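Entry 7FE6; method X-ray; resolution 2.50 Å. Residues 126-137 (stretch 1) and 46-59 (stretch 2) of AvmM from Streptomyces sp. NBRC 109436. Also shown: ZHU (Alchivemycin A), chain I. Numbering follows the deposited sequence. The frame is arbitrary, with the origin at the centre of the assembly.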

ATOM      1  N   GLY A 126     -17.815 -25.004  -0.804  1.00 74.74           N
ATOM      2  CA  GLY A 126     -17.845 -23.703  -0.185  1.00 75.41           C
ATOM      3  C   GLY A 126     -16.504 -23.227   0.327  1.00 71.15           C
ATOM      4  O   GLY A 126     -16.341 -22.029   0.587  1.00 65.72           O
ATOM      5  N   THR A 127     -15.534 -24.126   0.446  1.00 69.03           N
ATOM      6  CA  THR A 127     -14.235 -23.749   0.975  1.00 69.54           C
ATOM      7  C   THR A 127     -13.480 -22.833   0.015  1.00 67.07           C
ATOM      8  O   THR A 127     -13.636 -22.902  -1.207  1.00 65.68           O
ATOM      9  CB  THR A 127     -13.400 -25.000   1.253  1.00 70.02           C
ATOM     10  OG1 THR A 127     -13.347 -25.793   0.061  1.00 72.53           O
ATOM     11  CG2 THR A 127     -13.966 -25.812   2.408  1.00 63.41           C
ATOM     12  N   VAL A 128     -12.646 -21.973   0.592  1.00 65.67           N
ATOM     13  CA  VAL A 128     -11.763 -21.092  -0.159  1.00 60.42           C
ATOM     14  C   VAL A 128     -10.326 -21.456   0.200  1.00 61.86           C
ATOM     15  O   VAL A 128      -9.699 -20.756   1.008  1.00 61.44           O
ATOM     16  CB  VAL A 128     -12.057 -19.613   0.145  1.00 61.43           C
ATOM     17  CG1 VAL A 128     -11.240 -18.706  -0.765  1.00 58.02           C
ATOM     18  CG2 VAL A 128     -13.520 -19.312  -0.048  1.00 61.15           C
ATOM     19  N   PRO A 129      -9.754 -22.521  -0.375  1.00 65.29           N
ATOM     20  CA  PRO A 129      -8.348 -22.840  -0.084  1.00 62.34           C
ATOM     21  C   PRO A 129      -7.467 -21.727  -0.619  1.00 57.87           C
ATOM     22  O   PRO A 129      -7.837 -21.044  -1.572  1.00 60.60           O
ATOM     23  CB  PRO A 129      -8.112 -24.157  -0.838  1.00 57.67           C
ATOM     24  CG  PRO A 129      -9.459 -24.640  -1.247  1.00 57.96           C
ATOM     25  CD  PRO A 129     -10.335 -23.444  -1.368  1.00 61.80           C
ATOM     26  N   LEU A 130      -6.303 -21.522   0.009  1.00 61.71           N
ATOM     27  CA  LEU A 130      -5.402 -20.423  -0.371  1.00 61.88           C
ATOM     28  C   LEU A 130      -3.998 -20.930  -0.700  1.00 60.78           C
ATOM     29  O   LEU A 130      -3.105 -20.944   0.165  1.00 61.37           O
ATOM     30  CB  LEU A 130      -5.348 -19.347   0.720  1.00 59.76           C
ATOM     31  CG  LEU A 130      -4.606 -18.067   0.273  1.00 57.06           C
ATOM     32  CD1 LEU A 130      -5.414 -17.278  -0.768  1.00 52.39           C
ATOM     33  CD2 LEU A 130      -4.201 -17.173   1.447  1.00 52.35           C
ATOM     34  N   PRO A 131      -3.742 -21.314  -1.944  1.00 58.62           N
ATOM     35  CA  PRO A 131      -2.399 -21.783  -2.313  1.00 61.82           C
ATOM     36  C   PRO A 131      -1.399 -20.637  -2.360  1.00 62.45           C
ATOM     37  O   PRO A 131      -1.760 -19.456  -2.412  1.00 62.77           O
ATOM     38  CB  PRO A 131      -2.597 -22.403  -3.704  1.00 60.15           C
ATOM     39  CG  PRO A 131      -4.100 -22.513  -3.887  1.00 59.75           C
ATOM     40  CD  PRO A 131      -4.685 -21.402  -3.068  1.00 58.71           C
ATOM     41  N   GLU A 132      -0.117 -21.010  -2.398  1.00 61.64           N
ATOM     42  CA  GLU A 132       0.947 -20.018  -2.372  1.00 63.26           C
ATOM     43  C   GLU A 132       0.787 -19.089  -3.561  1.00 63.94           C
ATOM     44  O   GLU A 132       0.344 -19.512  -4.634  1.00 65.91           O
ATOM     45  CB  GLU A 132       2.335 -20.677  -2.388  1.00 69.28           C
ATOM     46  CG  GLU A 132       2.789 -21.311  -3.712  1.00 72.62           C
ATOM     47  CD  GLU A 132       4.263 -21.804  -3.687  1.00 83.41           C
ATOM     48  OE1 GLU A 132       4.571 -22.772  -4.416  1.00 89.85           O
ATOM     49  OE2 GLU A 132       5.125 -21.221  -2.979  1.00 81.18           O
ATOM     50  N   VAL A 133       1.034 -17.796  -3.319  1.00 62.44           N
ATOM     51  CA  VAL A 133       1.023 -16.769  -4.354  1.00 62.84           C
ATOM     52  C   VAL A 133      -0.417 -16.397  -4.706  1.00 62.59           C
ATOM     53  O   VAL A 133      -0.669 -15.367  -5.341  1.00 60.21           O
ATOM     54  CB  VAL A 133       1.848 -17.227  -5.583  1.00 68.51           C
ATOM     55  CG1 VAL A 133       1.855 -16.193  -6.686  1.00 73.46           C
ATOM     56  CG2 VAL A 133       3.300 -17.515  -5.176  1.00 65.89           C
ATOM     57  N   GLU A 134      -1.385 -17.198  -4.269  1.00 60.67           N
ATOM     58  CA  GLU A 134      -2.758 -16.857  -4.616  1.00 58.55           C
ATOM     59  C   GLU A 134      -3.320 -15.801  -3.658  1.00 52.72           C
ATOM     60  O   GLU A 134      -2.795 -15.553  -2.560  1.00 47.91           O
ATOM     61  CB  GLU A 134      -3.646 -18.101  -4.606  1.00 58.39           C
ATOM     62  CG  GLU A 134      -3.216 -19.239  -5.521  1.00 61.22           C
ATOM     63  CD  GLU A 134      -3.375 -18.944  -6.995  1.00 64.56           C
ATOM     64  OE1 GLU A 134      -4.096 -17.997  -7.372  1.00 65.51           O
ATOM     65  OE2 GLU A 134      -2.792 -19.705  -7.789  1.00 76.07           O
ATOM     66  N   SER A 135      -4.452 -15.223  -4.056  1.00 46.47           N
ATOM     67  CA  SER A 135      -5.025 -14.145  -3.265  1.00 51.17           C
ATOM     68  C   SER A 135      -6.537 -14.147  -3.410  1.00 49.61           C
ATOM     69  O   SER A 135      -7.077 -14.640  -4.408  1.00 51.41           O
ATOM     70  CB  SER A 135      -4.437 -12.772  -3.655  1.00 47.63           C
ATOM     71  OG  SER A 135      -5.043 -12.248  -4.817  1.00 45.09           O
ATOM     72  N   VAL A 136      -7.206 -13.599  -2.385  1.00 47.10           N
ATOM     73  CA  VAL A 136      -8.661 -13.445  -2.328  1.00 48.42           C
ATOM     74  C   VAL A 136      -8.965 -11.974  -2.066  1.00 45.01           C
ATOM     75  O   VAL A 136      -8.358 -11.361  -1.184  1.00 43.57           O
ATOM     76  CB  VAL A 136      -9.296 -14.331  -1.226  1.00 49.91           C
ATOM     77  CG1 VAL A 136     -10.786 -14.014  -1.043  1.00 46.70           C
ATOM     78  CG2 VAL A 136      -9.085 -15.824  -1.518  1.00 49.52           C
ATOM     79  N   THR A 137      -9.920 -11.419  -2.805  1.00 44.25           N
ATOM     80  CA  THR A 137     -10.265 -10.010  -2.701  1.00 42.01           C
ATOM     81  C   THR A 137     -11.677  -9.864  -2.165  1.00 44.95           C
ATOM     82  O   THR A 137     -12.586 -10.596  -2.575  1.00 46.61           O
ATOM     83  CB  THR A 137     -10.199  -9.314  -4.077  1.00 44.56           C
ATOM     84  OG1 THR A 137      -8.847  -9.225  -4.546  1.00 45.22           O
ATOM     85  CG2 THR A 137     -10.839  -7.917  -4.042  1.00 43.63           C
TER
HETATM   86  C1  ZHU I 201       0.127 -10.502  -5.935  1.00 49.78           C
HETATM   87  C11 ZHU I 201      -2.588 -13.468 -12.925  1.00 64.83           C
HETATM   88  C12 ZHU I 201      -2.272 -12.059 -12.421  1.00 62.81           C
HETATM   89  C14 ZHU I 201      -0.303 -12.549 -13.871  1.00 63.48           C
HETATM   90  C15 ZHU I 201       1.005 -12.625 -14.155  1.00 61.66           C
HETATM   91  C17 ZHU I 201       2.367 -12.842 -16.239  1.00 56.09           C
HETATM   92  C19 ZHU I 201       4.342 -14.084 -15.583  1.00 62.55           C
HETATM   93  C2  ZHU I 201      -0.712 -11.450  -6.757  1.00 56.47           C
HETATM   94  C21 ZHU I 201       5.819 -15.078 -13.840  1.00 64.22           C
HETATM   95  C22 ZHU I 201       4.871 -16.265 -13.743  1.00 72.45           C
HETATM   96  C24 ZHU I 201       3.299 -15.201 -15.447  1.00 71.27           C
HETATM   97  C25 ZHU I 201       2.102 -14.741 -14.570  1.00 67.45           C
HETATM   98  C27 ZHU I 201       0.345 -16.061 -13.066  1.00 71.02           C
HETATM   99  C28 ZHU I 201       3.291 -17.737 -15.001  1.00 72.89           C
HETATM  100  C29 ZHU I 201       6.542 -14.895 -12.512  1.00 60.78           C
HETATM  101  C31 ZHU I 201       0.959 -13.048  -6.186  1.00 61.51           C
HETATM  102  C35 ZHU I 201      -5.089 -15.851 -11.225  1.00 72.22           C
HETATM  103  C38 ZHU I 201      -1.045 -17.291 -11.322  1.00 76.07           C
HETATM  104  C5  ZHU I 201      -0.568 -14.359  -8.950  1.00 66.12           C
HETATM  105  C7  ZHU I 201      -2.464 -15.844  -9.486  1.00 69.16           C
HETATM  106  C9  ZHU I 201      -3.778 -15.126 -11.537  1.00 70.94           C
HETATM  107  N33 ZHU I 201      -0.486 -16.020 -10.857  1.00 68.90           N
HETATM  108  O32 ZHU I 201      -2.280 -13.820  -7.351  1.00 57.37           O
HETATM  109  O34 ZHU I 201      -3.926 -13.855  -9.478  1.00 65.05           O
HETATM  110  O36 ZHU I 201       0.601 -16.372 -15.377  1.00 72.92           O
HETATM  111  O40 ZHU I 201      -0.723 -18.325 -13.675  1.00 74.62           O
HETATM  112  O41 ZHU I 201       0.858 -14.138 -11.603  1.00 76.09           O
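Stretch 2 46-59: FYTNRGRYAYPDTG

Stretch 2 runs antiparallel to stretch 1 and meets it in two separate ladders, offset in register by two residues, with loops between them. The first ladder is regular: strand 46-49 lies beside strand 135-137 at 174° between their N-to-C directions, with a closest axial approach of 4.5 Å. Tyr47 pairs with Val136 through both backbone bonds, Tyr47 N to Val136 O and Val136 N to Tyr47 O, each 2.9 Å. The second is a single bridge, Leu130 with Tyr55: Leu130 N reaches Tyr55 O at 2.9 Å, while the return bond from Tyr55 N to Leu130 O is weak at 3.4 Å.

Leu130 loses the most surface to stretch 2. In its t, p rotamer, CD2 packs at the edge of the Tyr47 ring, 3.8 Å from Tyr47 CD2, and also meets Asn49 CB at 3.7 Å; its CB lies 3.7 Å from Thr58 CG2. Leu130 thus touches both strands of stretch 2. Tyr47, chi1 p, turns its ring back over its strand partner, so Val136 CB sits over one face, 3.4 Å from Tyr47 CZ. Tyr47 OH donates to Thr58 OG1 at 2.7 Å, and Thr58 OG1 in turn donates to Val128 O at 2.9 Å, a chain of two hydrogen bonds among buried residues, with Val128 CG1 3.9 Å from Thr58 OG1.

Asn49 spans the shift in register. Its N binds Glu134 O (2.9 Å) and its O accepts from Val133 N (2.7 Å), gripping the type II turn from Pro131 to Glu134, while ND2 reaches Leu130 O at 3.0 Å and Tyr53 O at 2.8 Å. Beside it Glu132, the second most covered residue, packs CB against Gly51 O at 3.2 Å and sets OE2 over the guanidinium face of Arg52, 3.4 Å from Arg52 NE: a salt bridge of charge alone.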

ATOM      1  N   PHE A  46      -7.466  -7.342  -0.060  1.00 42.78           N
ATOM      2  CA  PHE A  46      -7.212  -8.685  -0.545  1.00 43.76           C
ATOM      3  C   PHE A  46      -6.122  -9.308   0.309  1.00 47.02           C
ATOM      4  O   PHE A  46      -5.204  -8.617   0.756  1.00 46.17           O
ATOM      5  CB  PHE A  46      -6.826  -8.695  -2.039  1.00 46.67           C
ATOM      6  CG  PHE A  46      -6.035  -7.478  -2.505  1.00 45.69           C
ATOM      7  CD1 PHE A  46      -6.683  -6.291  -2.833  1.00 42.62           C
ATOM      8  CD2 PHE A  46      -4.648  -7.551  -2.664  1.00 45.24           C
ATOM      9  CE1 PHE A  46      -5.970  -5.179  -3.259  1.00 43.74           C
ATOM     10  CE2 PHE A  46      -3.914  -6.446  -3.099  1.00 44.94           C
ATOM     11  CZ  PHE A  46      -4.576  -5.252  -3.407  1.00 44.20           C
ATOM     12  N   TYR A  47      -6.231 -10.606   0.559  1.00 47.71           N
ATOM     13  CA  TYR A  47      -5.197 -11.296   1.317  1.00 49.11           C
ATOM     14  C   TYR A  47      -4.478 -12.283   0.408  1.00 49.26           C
ATOM     15  O   TYR A  47      -5.105 -12.924  -0.442  1.00 48.65           O
ATOM     16  CB  TYR A  47      -5.771 -11.969   2.573  1.00 46.48           C
ATOM     17  CG  TYR A  47      -6.882 -12.990   2.386  1.00 50.35           C
ATOM     18  CD1 TYR A  47      -8.228 -12.588   2.322  1.00 49.49           C
ATOM     19  CD2 TYR A  47      -6.600 -14.365   2.351  1.00 50.43           C
ATOM     20  CE1 TYR A  47      -9.264 -13.521   2.181  1.00 50.13           C
ATOM     21  CE2 TYR A  47      -7.620 -15.307   2.211  1.00 53.45           C
ATOM     22  CZ  TYR A  47      -8.956 -14.875   2.128  1.00 54.84           C
ATOM     23  OH  TYR A  47      -9.961 -15.794   1.993  1.00 52.32           O
ATOM     24  N   THR A  48      -3.150 -12.371   0.573  1.00 51.00           N
ATOM     25  CA  THR A  48      -2.269 -13.082  -0.347  1.00 50.77           C
ATOM     26  C   THR A  48      -1.381 -14.038   0.432  1.00 52.33           C
ATOM     27  O   THR A  48      -0.844 -13.675   1.484  1.00 50.66           O
ATOM     28  CB  THR A  48      -1.375 -12.125  -1.143  1.00 52.88           C
ATOM     29  OG1 THR A  48      -2.176 -11.213  -1.903  1.00 54.54           O
ATOM     30  CG2 THR A  48      -0.425 -12.904  -2.083  1.00 52.77           C
ATOM     31  N   ASN A  49      -1.237 -15.265  -0.079  1.00 51.01           N
ATOM     32  CA  ASN A  49      -0.350 -16.233   0.560  1.00 55.23           C
ATOM     33  C   ASN A  49       1.067 -15.960   0.066  1.00 60.10           C
ATOM     34  O   ASN A  49       1.448 -16.363  -1.040  1.00 59.88           O
ATOM     35  CB  ASN A  49      -0.776 -17.668   0.280  1.00 57.20           C
ATOM     36  CG  ASN A  49      -0.044 -18.672   1.167  1.00 62.13           C
ATOM     37  OD1 ASN A  49       0.966 -18.342   1.781  1.00 64.07           O
ATOM     38  ND2 ASN A  49      -0.557 -19.896   1.242  1.00 63.77           N
ATOM     39  N   ARG A  50       1.836 -15.233   0.878  1.00 60.31           N
ATOM     40  CA  ARG A  50       3.245 -14.992   0.633  1.00 56.37           C
ATOM     41  C   ARG A  50       4.134 -16.111   1.151  1.00 59.63           C
ATOM     42  O   ARG A  50       5.346 -16.056   0.949  1.00 60.55           O
ATOM     43  CB  ARG A  50       3.649 -13.684   1.293  1.00 52.74           C
ATOM     44  CG  ARG A  50       2.860 -12.493   0.829  1.00 52.96           C
ATOM     45  CD  ARG A  50       3.328 -12.042  -0.546  1.00 54.33           C
ATOM     46  NE  ARG A  50       2.793 -10.747  -0.939  1.00 52.27           N
ATOM     47  CZ  ARG A  50       2.564 -10.396  -2.199  1.00 53.18           C
ATOM     48  NH1 ARG A  50       2.811 -11.251  -3.186  1.00 53.69           N
ATOM     49  NH2 ARG A  50       2.057  -9.204  -2.469  1.00 54.28           N
ATOM     50  N   GLY A  51       3.567 -17.119   1.803  1.00 62.42           N
ATOM     51  CA  GLY A  51       4.299 -18.277   2.265  1.00 65.20           C
ATOM     52  C   GLY A  51       4.183 -19.432   1.294  1.00 67.78           C
ATOM     53  O   GLY A  51       3.795 -19.267   0.133  1.00 68.88           O
ATOM     54  N   ARG A  52       4.510 -20.625   1.781  1.00 68.12           N
ATOM     55  CA  ARG A  52       4.429 -21.817   0.953  1.00 74.96           C
ATOM     56  C   ARG A  52       3.412 -22.851   1.420  1.00 74.70           C
ATOM     57  O   ARG A  52       3.118 -23.773   0.652  1.00 72.33           O
ATOM     58  CB  ARG A  52       5.811 -22.477   0.826  1.00 80.49           C
ATOM     59  CG  ARG A  52       6.840 -21.584   0.148  1.00 83.54           C
ATOM     60  CD  ARG A  52       7.918 -22.386  -0.563  1.00 93.30           C
ATOM     61  NE  ARG A  52       8.240 -21.825  -1.876  1.00 97.34           N
ATOM     62  CZ  ARG A  52       8.094 -22.468  -3.034  1.00 94.85           C
ATOM     63  NH1 ARG A  52       8.407 -21.853  -4.171  1.00 91.30           N
ATOM     64  NH2 ARG A  52       7.678 -23.734  -3.053  1.00 90.31           N
ATOM     65  N   TYR A  53       2.848 -22.716   2.624  1.00 70.79           N
ATOM     66  CA  TYR A  53       1.847 -23.656   3.117  1.00 73.18           C
ATOM     67  C   TYR A  53       0.459 -23.274   2.601  1.00 72.41           C
ATOM     68  O   TYR A  53      -0.017 -22.159   2.847  1.00 71.38           O
ATOM     69  CB  TYR A  53       1.849 -23.693   4.647  1.00 76.67           C
ATOM     70  CG  TYR A  53       0.784 -24.614   5.213  1.00 80.41           C
ATOM     71  CD1 TYR A  53       0.965 -25.998   5.242  1.00 83.47           C
ATOM     72  CD2 TYR A  53      -0.429 -24.110   5.672  1.00 79.07           C
ATOM     73  CE1 TYR A  53      -0.026 -26.845   5.744  1.00 77.81           C
ATOM     74  CE2 TYR A  53      -1.417 -24.952   6.165  1.00 74.38           C
ATOM     75  CZ  TYR A  53      -1.211 -26.308   6.195  1.00 76.37           C
ATOM     76  OH  TYR A  53      -2.206 -27.119   6.693  1.00 80.84           O
ATOM     77  N   ALA A  54      -0.196 -24.207   1.900  1.00 73.51           N
ATOM     78  CA  ALA A  54      -1.544 -23.997   1.377  1.00 69.65           C
ATOM     79  C   ALA A  54      -2.565 -24.202   2.489  1.00 69.86           C
ATOM     80  O   ALA A  54      -2.588 -25.264   3.119  1.00 71.88           O
ATOM     81  CB  ALA A  54      -1.833 -24.958   0.226  1.00 63.83           C
ATOM     82  N   TYR A  55      -3.393 -23.177   2.747  1.00 67.13           N
ATOM     83  CA  TYR A  55      -4.415 -23.260   3.784  1.00 67.79           C
ATOM     84  C   TYR A  55      -5.715 -23.829   3.220  1.00 68.18           C
ATOM     85  O   TYR A  55      -6.151 -23.424   2.138  1.00 68.78           O
ATOM     86  CB  TYR A  55      -4.672 -21.896   4.398  1.00 67.67           C
ATOM     87  CG  TYR A  55      -3.695 -21.600   5.491  1.00 69.47           C
ATOM     88  CD1 TYR A  55      -3.866 -22.150   6.746  1.00 69.53           C
ATOM     89  CD2 TYR A  55      -2.581 -20.800   5.265  1.00 65.51           C
ATOM     90  CE1 TYR A  55      -2.974 -21.902   7.754  1.00 71.68           C
ATOM     91  CE2 TYR A  55      -1.676 -20.554   6.268  1.00 65.71           C
ATOM     92  CZ  TYR A  55      -1.880 -21.109   7.517  1.00 69.02           C
ATOM     93  OH  TYR A  55      -1.000 -20.878   8.548  1.00 70.92           O
ATOM     94  N   PRO A  56      -6.350 -24.747   3.953  1.00 67.51           N
ATOM     95  CA  PRO A  56      -7.521 -25.441   3.393  1.00 70.04           C
ATOM     96  C   PRO A  56      -8.770 -24.585   3.319  1.00 66.77           C
ATOM     97  O   PRO A  56      -9.661 -24.870   2.505  1.00 65.47           O
ATOM     98  CB  PRO A  56      -7.709 -26.636   4.341  1.00 70.99           C
ATOM     99  CG  PRO A  56      -7.076 -26.207   5.625  1.00 75.67           C
ATOM    100  CD  PRO A  56      -5.918 -25.323   5.239  1.00 70.46           C
ATOM    101  N   ASP A  57      -8.892 -23.572   4.166  1.00 67.27           N
ATOM    102  CA  ASP A  57     -10.058 -22.707   4.111  1.00 65.75           C
ATOM    103  C   ASP A  57      -9.666 -21.358   4.695  1.00 62.59           C
ATOM    104  O   ASP A  57      -8.908 -21.294   5.666  1.00 64.19           O
ATOM    105  CB  ASP A  57     -11.243 -23.332   4.864  1.00 63.25           C
ATOM    106  CG  ASP A  57     -12.585 -22.896   4.300  1.00 65.95           C
ATOM    107  OD1 ASP A  57     -12.603 -22.113   3.318  1.00 60.82           O
ATOM    108  OD2 ASP A  57     -13.626 -23.331   4.847  1.00 72.59           O
ATOM    109  N   THR A  58     -10.117 -20.283   4.058  1.00 62.53           N
ATOM    110  CA  THR A  58      -9.730 -18.949   4.490  1.00 59.71           C
ATOM    111  C   THR A  58     -10.887 -17.995   4.280  1.00 59.43           C
ATOM    112  O   THR A  58     -11.688 -18.169   3.357  1.00 58.33           O
ATOM    113  CB  THR A  58      -8.549 -18.399   3.711  1.00 59.34           C
ATOM    114  OG1 THR A  58      -8.935 -18.283   2.337  1.00 57.18           O
ATOM    115  CG2 THR A  58      -7.301 -19.280   3.854  1.00 62.50           C
ATOM    116  N   GLY A  59     -10.912 -16.942   5.099  1.00 58.59           N
ATOM    117  CA  GLY A  59     -11.835 -15.838   4.919  1.00 57.80           C
ATOM    118  C   GLY A  59     -11.288 -14.580   5.556  1.00 54.57           C
ATOM    119  O   GLY A  59     -10.475 -14.636   6.483  1.00 54.86           O
TER